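Local coordinates for uncharacterized protein (Bacteroides ovatus CL02T12C04, PDB 6PTM) that probably acts as an exo-carrageenase of glycoside hydrolase family 42, cleaving sulfated galactan chains of red-algal carrageenan from their ends, at residues Tyr84-Asp88 with Trp509-Gly515; Leu115-Phe119 with Asp481-Thr485; Ala173-Pro179 with Thr504-Cys510. All coordinates share one frame; numbering follows the deposited sequence.

The three contacts lie around three loops that follow barrel strands 168-175, 466-471 and 503-506. Interaction 3 pairs the first and last barrel strands, and the latter's loop runs on into interaction 1, where it meets helix 69-90; the two share Trp-509 and Cys-510, with centres about 14 Å apart, and Arg-512 NH2 reaches Trp-177 O at 2.7 Å. Interaction 2, about 15 Å from interaction 1 between centres, sets helix 109-139 against the loop after strand 466-471, with Leu-116 and Pro-117 packed on Asp-88. Interactions 2 and 3 stay about 8 Å apart at nearest atoms. No ligand is bound; the cis peptide and strand ends of interaction 3 mark the side where this family's active site probably lies.

Interaction 1 of 3, residues Tyr84-Asp88 with Trp509-Gly515; sequences YAKWD and WCRREDG
An end-on arginine-carboxylate salt bridge joins Arg-511, in the loop after strand 503-506, to Asp-88 of helix 69-90. Arg-511 NH2 meets Asp-88 OD2 at 2.8 Å, nearly straight (176°), in the guanidinium plane and on the syn lone pair; NH1 reaches OD1 at 3.1 Å from above the carboxylate plane. A bend at chi2 (-89°) lays the arginine chain along the Tyr-84 ring: Arg-511 CD sits 3.6 Å from the ring centroid as a CH-pi contact, and the guanidinium, within 17° of the ring plane, covers Tyr-84 CB. Arg-511 NH1 also donates to Gly-515 O (2.8 Å), while Asn-531 O takes NE and Glu-120 shares NH2, so the group is gripped on every nitrogen and its rotation is fixed. At the far end of the ring, Tyr-84 OH accepts from Trp-509 NE1 at 3.1 Å and pairs with Tyr-184. A type I turn from Arg-512 to Gly-515 brings Gly-515 CA within 3.6 Å of Tyr-84 CD1 and places Gly-515 O over a face of Trp-87, 3.4 Å from CE3. Together these contacts dock the loop after the last barrel strand on the N-terminal helices, consistent with a helical region packed against a (beta/alpha)8 barrel.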
loop_
_atom_site.group_PDB
_atom_site.type_symbol
_atom_site.label_atom_id
_atom_site.label_comp_id
_atom_site.label_asym_id
_atom_site.label_seq_id
_atom_site.Cartn_x
_atom_site.Cartn_y
_atom_site.Cartn_z
ATOM N N TYR A 84 -9.400 26.251 12.370
ATOM C CA TYR A 84 -10.402 25.172 12.200
ATOM C C TYR A 84 -11.252 25.065 13.474
ATOM O O TYR A 84 -12.484 24.912 13.352
ATOM C CB TYR A 84 -9.720 23.854 11.838
ATOM C CG TYR A 84 -9.103 23.808 10.462
ATOM C CD1 TYR A 84 -9.225 24.848 9.554
ATOM C CD2 TYR A 84 -8.417 22.677 10.043
ATOM C CE1 TYR A 84 -8.673 24.774 8.286
ATOM C CE2 TYR A 84 -7.849 22.588 8.781
ATOM C CZ TYR A 84 -7.991 23.626 7.886
ATOM O OH TYR A 84 -7.448 23.527 6.632
ATOM N N ALA A 85 -10.626 25.140 14.657
ATOM C CA ALA A 85 -11.321 25.073 15.950
ATOM C C ALA A 85 -12.283 26.274 16.068
ATOM O O ALA A 85 -13.394 26.076 16.576
ATOM C CB ALA A 85 -10.342 25.050 17.083
ATOM N N LYS A 86 -11.872 27.455 15.618
ATOM C CA LYS A 86 -12.721 28.679 15.633
ATOM C C LYS A 86 -13.925 28.436 14.716
ATOM O O LYS A 86 -15.040 28.701 15.130
ATOM C CB LYS A 86 -11.921 29.914 15.192
ATOM C CG LYS A 86 -12.612 31.252 15.433
ATOM C CD LYS A 86 -13.263 31.323 16.803
ATOM C CE LYS A 86 -13.141 32.655 17.498
ATOM N NZ LYS A 86 -12.837 32.433 18.932
ATOM N N TRP A 87 -13.714 27.913 13.513
ATOM C CA TRP A 87 -14.837 27.467 12.656
ATOM C C TRP A 87 -15.703 26.481 13.433
ATOM O O TRP A 87 -16.920 26.701 13.492
ATOM C CB TRP A 87 -14.368 26.866 11.339
ATOM C CG TRP A 87 -15.501 26.747 10.381
ATOM C CD1 TRP A 87 -15.934 27.704 9.514
ATOM C CD2 TRP A 87 -16.403 25.635 10.250
ATOM N NE1 TRP A 87 -17.018 27.243 8.814
ATOM C CE2 TRP A 87 -17.334 25.980 9.247
ATOM C CE3 TRP A 87 -16.501 24.385 10.861
ATOM C CZ2 TRP A 87 -18.349 25.112 8.839
ATOM C CZ3 TRP A 87 -17.481 23.513 10.442
ATOM C CH2 TRP A 87 -18.403 23.883 9.453
ATOM N N ASP A 88 -15.112 25.495 14.096
ATOM C CA ASP A 88 -15.922 24.464 14.776
ATOM C C ASP A 88 -16.779 25.151 15.861
ATOM O O ASP A 88 -17.961 24.806 16.014
ATOM C CB ASP A 88 -15.069 23.299 15.295
ATOM C CG ASP A 88 -14.355 22.496 14.207
ATOM O OD1 ASP A 88 -14.932 22.377 13.108
ATOM O OD2 ASP A 88 -13.217 21.982 14.467
ATOM N N TRP A 509 -7.754 15.568 3.347
ATOM C CA TRP A 509 -7.810 16.969 3.829
ATOM C C TRP A 509 -9.034 17.630 3.207
ATOM O O TRP A 509 -8.902 18.368 2.211
ATOM C CB TRP A 509 -6.519 17.705 3.518
ATOM C CG TRP A 509 -6.342 19.025 4.212
ATOM C CD1 TRP A 509 -7.151 20.128 4.172
ATOM C CD2 TRP A 509 -5.192 19.399 4.994
ATOM N NE1 TRP A 509 -6.587 21.158 4.885
ATOM C CE2 TRP A 509 -5.382 20.746 5.389
ATOM C CE3 TRP A 509 -4.025 18.720 5.385
ATOM C CZ2 TRP A 509 -4.441 21.421 6.164
ATOM C CZ3 TRP A 509 -3.100 19.391 6.155
ATOM C CH2 TRP A 509 -3.309 20.722 6.531
ATOM N N CYS A 510 -10.188 17.296 3.767
ATOM C CA CYS A 510 -11.506 17.748 3.270
ATOM C C CYS A 510 -11.810 19.159 3.797
ATOM O O CYS A 510 -12.714 19.777 3.234
ATOM C CB CYS A 510 -12.597 16.767 3.673
ATOM S SG CYS A 510 -14.090 16.971 2.675
ATOM N N ARG A 511 -11.093 19.640 4.824
ATOM C CA ARG A 511 -11.179 21.041 5.328
ATOM C C ARG A 511 -10.889 22.042 4.206
ATOM O O ARG A 511 -9.881 21.886 3.491
ATOM C CB ARG A 511 -10.158 21.272 6.441
ATOM C CG ARG A 511 -10.512 20.603 7.760
ATOM C CD ARG A 511 -11.362 21.514 8.657
ATOM N NE ARG A 511 -11.349 21.002 10.025
ATOM C CZ ARG A 511 -12.041 21.503 11.045
ATOM N NH1 ARG A 511 -12.837 22.542 10.869
ATOM N NH2 ARG A 511 -11.873 20.994 12.253
ATOM N N ARG A 512 -11.725 23.067 4.083
ATOM C CA ARG A 512 -11.456 24.218 3.187
ATOM C C ARG A 512 -10.621 25.212 3.997
ATOM O O ARG A 512 -10.494 25.020 5.251
ATOM C CB ARG A 512 -12.758 24.832 2.636
ATOM C CG ARG A 512 -13.669 23.875 1.873
ATOM C CD ARG A 512 -13.033 23.187 0.657
ATOM N NE ARG A 512 -12.152 22.054 0.979
ATOM C CZ ARG A 512 -11.308 21.425 0.138
ATOM N NH1 ARG A 512 -11.232 21.781 -1.138
ATOM N NH2 ARG A 512 -10.534 20.442 0.601
ATOM N N GLU A 513 -10.080 26.240 3.334
ATOM C CA GLU A 513 -9.230 27.258 4.010
ATOM C C GLU A 513 -9.998 27.899 5.181
ATOM O O GLU A 513 -9.362 28.161 6.236
ATOM C CB GLU A 513 -8.750 28.305 3.005
ATOM C CG GLU A 513 -7.615 29.174 3.536
ATOM C CD GLU A 513 -7.170 30.292 2.605
ATOM O OE1 GLU A 513 -7.614 30.310 1.444
ATOM O OE2 GLU A 513 -6.373 31.128 3.040
ATOM N N ASP A 514 -11.321 28.082 5.046
ATOM C CA ASP A 514 -12.167 28.776 6.067
ATOM C C ASP A 514 -12.501 27.845 7.258
ATOM O O ASP A 514 -13.001 28.367 8.305
ATOM C CB ASP A 514 -13.391 29.454 5.419
ATOM C CG ASP A 514 -14.514 28.549 4.943
ATOM O OD1 ASP A 514 -14.440 27.322 5.134
ATOM O OD2 ASP A 514 -15.450 29.079 4.349
ATOM N N GLY A 515 -12.221 26.539 7.150
ATOM C CA GLY A 515 -12.526 25.533 8.190
ATOM C C GLY A 515 -13.827 24.774 7.949
ATOM O O GLY A 515 -14.051 23.748 8.642
#

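Interaction 2 of 3, residues Leu115-Phe119 with Asp481-Thr485; sequences LLPDF and DLYQT
Phe-119 of helix 109-139 receives Leu-482 and Tyr-483 on the same face of its ring. Leu-482 comes in over the face, offset toward the rim, with CG 4.0 Å from the ring centroid in a CH-pi contact and CD1 3.6 Å from Phe-119 CE2. Tyr-483 presents its edge instead: the two rings form an offset edge-to-face pair, planes at 72° and centroids 5.5 Å apart, in which Tyr-483 CD1 approaches Phe-119 CE1 at 3.5 Å. With CG anti to its backbone N (chi1 164°), Phe-119 reaches away from the helix far enough for CZ to lie 3.3 Å from Leu-482 O. The two methyls of Leu-482 divide between neighbours on the helix: CD2 meets Leu-115 CD1 at 4.2 Å, and CD1 meets Leu-116 CD1 at 4.4 Å. No hydrogen bond crosses the contact, so the fit rests on these apolar surfaces.

The loop side belongs to the connection between strand 466-471 and helix 486-498, a beta-alpha loop of the family 42 barrel, which here leans on a helix from the N-terminal part of the chain. Its shape is set locally. Asp-481 OD1 accepts the backbone N of Tyr-483 at 2.9 Å, an Asx turn, within a type I turn closed by Gln-484 N to Asp-481 O. Further out, Tyr-105 OH bonds Leu-482 N and Gln-533 NE2 bonds Leu-482 O, holding both polar backbone atoms of the residue that enters the apolar patch. Thr-485 then serves as N-cap of helix 486-498, its OG1 bonded to Tyr-488 N. On the opposing helix, a kink at Pro-117 interrupts the backbone bonding just before Phe-119, whose N still bonds Leu-115 O; Leu-116 and Leu-482 both also touch His-532.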
loop_
_atom_site.group_PDB
_atom_site.type_symbol
_atom_site.label_atom_id
_atom_site.label_comp_id
_atom_site.label_asym_id
_atom_site.label_seq_id
_atom_site.Cartn_x
_atom_site.Cartn_y
_atom_site.Cartn_z
ATOM N N LEU A 115 -17.639 19.538 22.285
ATOM C CA LEU A 115 -16.299 19.345 22.899
ATOM C C LEU A 115 -15.190 19.436 21.828
ATOM O O LEU A 115 -14.045 19.683 22.214
ATOM C CB LEU A 115 -16.269 18.028 23.682
ATOM C CG LEU A 115 -16.272 16.725 22.885
ATOM C CD1 LEU A 115 -14.884 16.372 22.370
ATOM C CD2 LEU A 115 -16.799 15.588 23.753
ATOM N N LEU A 116 -15.515 19.346 20.528
ATOM C CA LEU A 116 -14.514 19.285 19.426
ATOM C C LEU A 116 -13.571 20.490 19.450
ATOM O O LEU A 116 -12.345 20.302 19.387
ATOM C CB LEU A 116 -15.238 19.133 18.079
ATOM C CG LEU A 116 -14.348 19.253 16.839
ATOM C CD1 LEU A 116 -13.297 18.149 16.838
ATOM C CD2 LEU A 116 -15.173 19.225 15.549
ATOM N N PRO A 117 -14.054 21.760 19.549
ATOM C CA PRO A 117 -13.148 22.905 19.505
ATOM C C PRO A 117 -12.071 22.873 20.596
ATOM O O PRO A 117 -10.901 23.062 20.282
ATOM C CB PRO A 117 -14.058 24.148 19.594
ATOM C CG PRO A 117 -15.414 23.613 19.149
ATOM C CD PRO A 117 -15.457 22.184 19.664
ATOM N N ASP A 118 -12.444 22.604 21.843
ATOM C CA ASP A 118 -11.446 22.538 22.941
ATOM C C ASP A 118 -10.596 21.267 22.837
ATOM O O ASP A 118 -9.491 21.289 23.391
ATOM C CB ASP A 118 -12.087 22.689 24.316
ATOM C CG ASP A 118 -12.412 24.147 24.606
ATOM O OD1 ASP A 118 -11.929 25.060 23.863
ATOM O OD2 ASP A 118 -13.141 24.349 25.550
ATOM N N PHE A 119 -11.091 20.196 22.221
ATOM C CA PHE A 119 -10.279 18.971 22.009
ATOM C C PHE A 119 -9.130 19.351 21.061
ATOM O O PHE A 119 -7.928 19.133 21.369
ATOM C CB PHE A 119 -11.135 17.815 21.487
ATOM C CG PHE A 119 -10.294 16.710 20.904
ATOM C CD1 PHE A 119 -9.585 15.866 21.740
ATOM C CD2 PHE A 119 -10.121 16.595 19.524
ATOM C CE1 PHE A 119 -8.759 14.872 21.209
ATOM C CE2 PHE A 119 -9.299 15.612 18.995
ATOM C CZ PHE A 119 -8.613 14.759 19.838
ATOM N N ASP A 481 -11.517 7.116 15.287
ATOM C CA ASP A 481 -11.167 7.335 16.708
ATOM C C ASP A 481 -10.665 8.770 16.807
ATOM O O ASP A 481 -9.532 9.053 16.316
ATOM C CB ASP A 481 -10.132 6.310 17.186
ATOM C CG ASP A 481 -9.701 6.554 18.628
ATOM O OD1 ASP A 481 -10.315 7.442 19.269
ATOM O OD2 ASP A 481 -8.738 5.884 19.093
ATOM N N LEU A 482 -11.441 9.637 17.458
ATOM C CA LEU A 482 -11.067 11.075 17.623
ATOM C C LEU A 482 -9.700 11.136 18.341
ATOM O O LEU A 482 -8.895 12.044 18.003
ATOM C CB LEU A 482 -12.171 11.808 18.398
ATOM C CG LEU A 482 -11.976 13.319 18.541
ATOM C CD1 LEU A 482 -11.915 14.006 17.177
ATOM C CD2 LEU A 482 -13.059 13.951 19.413
ATOM N N TYR A 483 -9.447 10.191 19.265
ATOM C CA TYR A 483 -8.269 10.141 20.187
ATOM C C TYR A 483 -7.118 9.325 19.573
ATOM O O TYR A 483 -6.155 8.966 20.261
ATOM C CB TYR A 483 -8.688 9.587 21.552
ATOM C CG TYR A 483 -9.898 10.306 22.123
ATOM C CD1 TYR A 483 -9.944 11.697 22.167
ATOM C CD2 TYR A 483 -11.014 9.613 22.570
ATOM C CE1 TYR A 483 -11.050 12.386 22.647
ATOM C CE2 TYR A 483 -12.122 10.285 23.080
ATOM C CZ TYR A 483 -12.145 11.676 23.124
ATOM O OH TYR A 483 -13.231 12.336 23.637
ATOM N N GLN A 484 -7.175 9.066 18.272
ATOM C CA GLN A 484 -6.076 8.361 17.574
ATOM C C GLN A 484 -4.757 9.011 18.030
ATOM O O GLN A 484 -4.692 10.276 18.095
ATOM C CB GLN A 484 -6.327 8.438 16.058
ATOM C CG GLN A 484 -5.376 7.569 15.258
ATOM C CD GLN A 484 -5.676 7.616 13.779
ATOM O OE1 GLN A 484 -5.432 8.632 13.114
ATOM N NE2 GLN A 484 -6.146 6.499 13.251
ATOM N N THR A 485 -3.747 8.209 18.355
ATOM C CA THR A 485 -2.470 8.710 18.916
ATOM C C THR A 485 -1.457 9.058 17.826
ATOM O O THR A 485 -1.397 8.400 16.762
ATOM C CB THR A 485 -1.907 7.733 19.946
ATOM O OG1 THR A 485 -1.457 6.530 19.305
ATOM C CG2 THR A 485 -2.941 7.436 21.021
#

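Interaction 3 of 3, residues Ala173-Pro179 with Thr504-Cys510; sequences ADWTWKP and TQTWYWC
Strands 173-175 and 504-506 run parallel, their axes 4.3 Å apart at closest approach, with Ala-173, Asp-174 and Trp-175 beside Thr-504, Gln-505 and Thr-506. Asp-174 N donates to Thr-504 O, Thr-506 N to Asp-174 O and Thr-176 N to Thr-506 O; beyond the strands Trp-509 N returns to Thr-176 O at 2.7 Å.

Trp-175 is held from both faces. Thr-506 CB and a water lie over one; the water donates to Asp-174 O and bonds Thr-506 OG1, which also pairs with Tyr-493. Against the opposite face comes the edge of Trp-509, CE3 being 3.6 Å from Trp-175 CG, with ring planes at 67°. The indole NH of Trp-175 bonds His-541. Trp-509 is covered by the lysine chain: Lys-178 CG stands 3.7 Å from the centroid of its five-membered ring, over the face, and Pro-179 CD touches Trp-509 CD1. Beyond that ring the Lys-178 chain bends at chi3 (70°), and NZ forms a salt bridge with Asp-174 OD2 at 2.8 Å, with the carbonyls of Tyr-184, His-188 and Gly-189 gathered round the same ammonium, which must share three N-H among four acceptors. Asp-174 OD2 accepts Trp-175 N as well.

Past the strand ends, Trp-177, Trp-507 and Tyr-508 form an aromatic cluster. Trp-507 turns its edge to the face of Trp-177 (six-membered ring centroids 5.4 Å apart), Tyr-508 CD1 lies 3.6 Å from Trp-177 CZ3, and Tyr-508 lies over the Trp-507 ring. The Trp-507 to Tyr-508 peptide is cis. Pairing of the first and eighth strands closes a (beta/alpha)8 barrel, and a cis peptide after a tryptophan at the end of the last strand recurs in clan GH-A active sites, so the cluster is consistent with a place at the substrate pocket.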
loop_
_atom_site.group_PDB
_atom_site.type_symbol
_atom_site.label_atom_id
_atom_site.label_comp_id
_atom_site.label_asym_id
_atom_site.label_seq_id
_atom_site.Cartn_x
_atom_site.Cartn_y
_atom_site.Cartn_z
ATOM N N ALA A 173 4.888 12.901 1.845
ATOM C CA ALA A 173 3.501 12.852 2.356
ATOM C C ALA A 173 2.765 14.118 1.937
ATOM O O ALA A 173 3.320 15.225 2.134
ATOM C CB ALA A 173 3.497 12.705 3.844
ATOM N N ASP A 174 1.578 13.953 1.370
ATOM C CA ASP A 174 0.572 15.026 1.176
ATOM C C ASP A 174 -0.826 14.457 1.509
ATOM O O ASP A 174 -0.925 13.371 2.067
ATOM C CB ASP A 174 0.673 15.627 -0.231
ATOM C CG ASP A 174 0.192 17.072 -0.312
ATOM O OD1 ASP A 174 0.761 17.847 -1.091
ATOM O OD2 ASP A 174 -0.794 17.396 0.362
ATOM N N TRP A 175 -1.878 15.181 1.190
ATOM C CA TRP A 175 -3.245 14.873 1.659
ATOM C C TRP A 175 -4.230 15.026 0.503
ATOM O O TRP A 175 -4.147 16.021 -0.187
ATOM C CB TRP A 175 -3.600 15.808 2.808
ATOM C CG TRP A 175 -2.669 15.733 3.976
ATOM C CD1 TRP A 175 -1.515 16.441 4.136
ATOM C CD2 TRP A 175 -2.798 14.897 5.138
ATOM N NE1 TRP A 175 -0.890 16.059 5.290
ATOM C CE2 TRP A 175 -1.665 15.147 5.951
ATOM C CE3 TRP A 175 -3.737 13.955 5.576
ATOM C CZ2 TRP A 175 -1.454 14.499 7.168
ATOM C CZ3 TRP A 175 -3.548 13.345 6.806
ATOM C CH2 TRP A 175 -2.399 13.579 7.565
ATOM N N THR A 176 -5.133 14.070 0.337
ATOM C CA THR A 176 -6.230 14.101 -0.652
ATOM C C THR A 176 -7.054 15.408 -0.499
ATOM O O THR A 176 -7.416 15.768 0.638
ATOM C CB THR A 176 -7.067 12.821 -0.516
ATOM O OG1 THR A 176 -6.155 11.710 -0.497
ATOM C CG2 THR A 176 -8.069 12.698 -1.651
ATOM N N TRP A 177 -7.245 16.128 -1.611
ATOM C CA TRP A 177 -8.142 17.314 -1.764
ATOM C C TRP A 177 -7.649 18.517 -0.967
ATOM O O TRP A 177 -8.437 19.459 -0.860
ATOM C CB TRP A 177 -9.585 17.001 -1.334
ATOM C CG TRP A 177 -10.284 15.982 -2.174
ATOM C CD1 TRP A 177 -9.970 15.595 -3.448
ATOM C CD2 TRP A 177 -11.430 15.208 -1.779
ATOM N NE1 TRP A 177 -10.850 14.627 -3.868
ATOM C CE2 TRP A 177 -11.759 14.373 -2.869
ATOM C CE3 TRP A 177 -12.223 15.157 -0.627
ATOM C CZ2 TRP A 177 -12.827 13.479 -2.824
ATOM C CZ3 TRP A 177 -13.279 14.268 -0.583
ATOM C CH2 TRP A 177 -13.568 13.435 -1.663
ATOM N N LYS A 178 -6.445 18.485 -0.388
ATOM C CA LYS A 178 -5.879 19.636 0.367
ATOM C C LYS A 178 -5.835 20.853 -0.549
ATOM O O LYS A 178 -5.286 20.804 -1.654
ATOM C CB LYS A 178 -4.456 19.376 0.863
ATOM C CG LYS A 178 -3.878 20.457 1.776
ATOM C CD LYS A 178 -2.424 20.219 2.066
ATOM C CE LYS A 178 -1.568 20.455 0.830
ATOM N NZ LYS A 178 -0.167 20.047 1.066
ATOM N N PRO A 179 -6.378 22.009 -0.116
ATOM C CA PRO A 179 -6.275 23.221 -0.938
ATOM C C PRO A 179 -4.802 23.544 -1.207
ATOM O O PRO A 179 -3.994 23.472 -0.289
ATOM C CB PRO A 179 -6.967 24.295 -0.089
ATOM C CG PRO A 179 -7.934 23.483 0.763
ATOM C CD PRO A 179 -7.171 22.215 1.109
ATOM N N THR A 504 2.975 9.013 -0.188
ATOM C CA THR A 504 1.570 8.834 0.234
ATOM C C THR A 504 0.807 10.134 0.014
ATOM O O THR A 504 1.264 11.178 0.509
ATOM C CB THR A 504 1.428 8.433 1.699
ATOM O OG1 THR A 504 2.299 7.319 1.914
ATOM C CG2 THR A 504 -0.008 8.089 2.033
ATOM N N GLN A 505 -0.315 10.052 -0.700
ATOM C CA GLN A 505 -1.372 11.084 -0.620
ATOM C C GLN A 505 -2.366 10.541 0.398
ATOM O O GLN A 505 -3.090 9.600 0.015
ATOM C CB GLN A 505 -2.024 11.347 -1.975
ATOM C CG GLN A 505 -2.977 12.528 -1.890
ATOM C CD GLN A 505 -3.629 12.868 -3.202
ATOM O OE1 GLN A 505 -4.024 11.995 -3.977
ATOM N NE2 GLN A 505 -3.728 14.153 -3.451
ATOM N N THR A 506 -2.373 11.050 1.635
ATOM C CA THR A 506 -3.166 10.458 2.741
ATOM C C THR A 506 -4.637 10.904 2.645
ATOM O O THR A 506 -4.883 12.104 2.394
ATOM C CB THR A 506 -2.569 10.794 4.106
ATOM O OG1 THR A 506 -1.206 10.338 4.150
ATOM C CG2 THR A 506 -3.415 10.217 5.224
ATOM N N TRP A 507 -5.571 9.974 2.838
ATOM C CA TRP A 507 -7.023 10.291 3.006
ATOM C C TRP A 507 -7.255 10.874 4.407
ATOM O O TRP A 507 -7.006 10.192 5.395
ATOM C CB TRP A 507 -7.865 9.028 2.798
ATOM C CG TRP A 507 -9.343 9.214 2.990
ATOM C CD1 TRP A 507 -10.048 8.997 4.140
ATOM C CD2 TRP A 507 -10.310 9.646 2.004
ATOM N NE1 TRP A 507 -11.377 9.253 3.936
ATOM C CE2 TRP A 507 -11.569 9.660 2.644
ATOM C CE3 TRP A 507 -10.246 10.033 0.655
ATOM C CZ2 TRP A 507 -12.749 9.985 1.967
ATOM C CZ3 TRP A 507 -11.415 10.352 -0.015
ATOM C CH2 TRP A 507 -12.644 10.341 0.640
ATOM N N TYR A 508 -7.713 12.131 4.537
ATOM C CA TYR A 508 -7.911 13.135 3.486
ATOM C C TYR A 508 -8.048 14.530 4.120
ATOM O O TYR A 508 -8.375 14.652 5.293
ATOM C CB TYR A 508 -9.142 12.900 2.596
ATOM C CG TYR A 508 -10.518 12.969 3.234
ATOM C CD1 TYR A 508 -11.628 13.316 2.469
ATOM C CD2 TYR A 508 -10.738 12.610 4.561
ATOM C CE1 TYR A 508 -12.911 13.329 3.006
ATOM C CE2 TYR A 508 -12.009 12.633 5.112
ATOM C CZ TYR A 508 -13.104 12.976 4.333
ATOM O OH TYR A 508 -14.357 12.967 4.891
ATOM N N TRP A 509 -7.754 15.568 3.347
ATOM C CA TRP A 509 -7.810 16.969 3.829
ATOM C C TRP A 509 -9.034 17.630 3.207
ATOM O O TRP A 509 -8.902 18.368 2.211
ATOM C CB TRP A 509 -6.519 17.705 3.518
ATOM C CG TRP A 509 -6.342 19.025 4.212
ATOM C CD1 TRP A 509 -7.151 20.128 4.172
ATOM C CD2 TRP A 509 -5.192 19.399 4.994
ATOM N NE1 TRP A 509 -6.587 21.158 4.885
ATOM C CE2 TRP A 509 -5.382 20.746 5.389
ATOM C CE3 TRP A 509 -4.025 18.720 5.385
ATOM C CZ2 TRP A 509 -4.441 21.421 6.164
ATOM C CZ3 TRP A 509 -3.100 19.391 6.155
ATOM C CH2 TRP A 509 -3.309 20.722 6.531
ATOM N N CYS A 510 -10.188 17.296 3.767
ATOM C CA CYS A 510 -11.506 17.748 3.270
ATOM C C CYS A 510 -11.810 19.159 3.797
ATOM O O CYS A 510 -12.714 19.777 3.234
ATOM C CB CYS A 510 -12.597 16.767 3.673
ATOM S SG CYS A 510 -14.090 16.971 2.675
HETATM O O HOH W 1 -0.096 12.689 4.585
#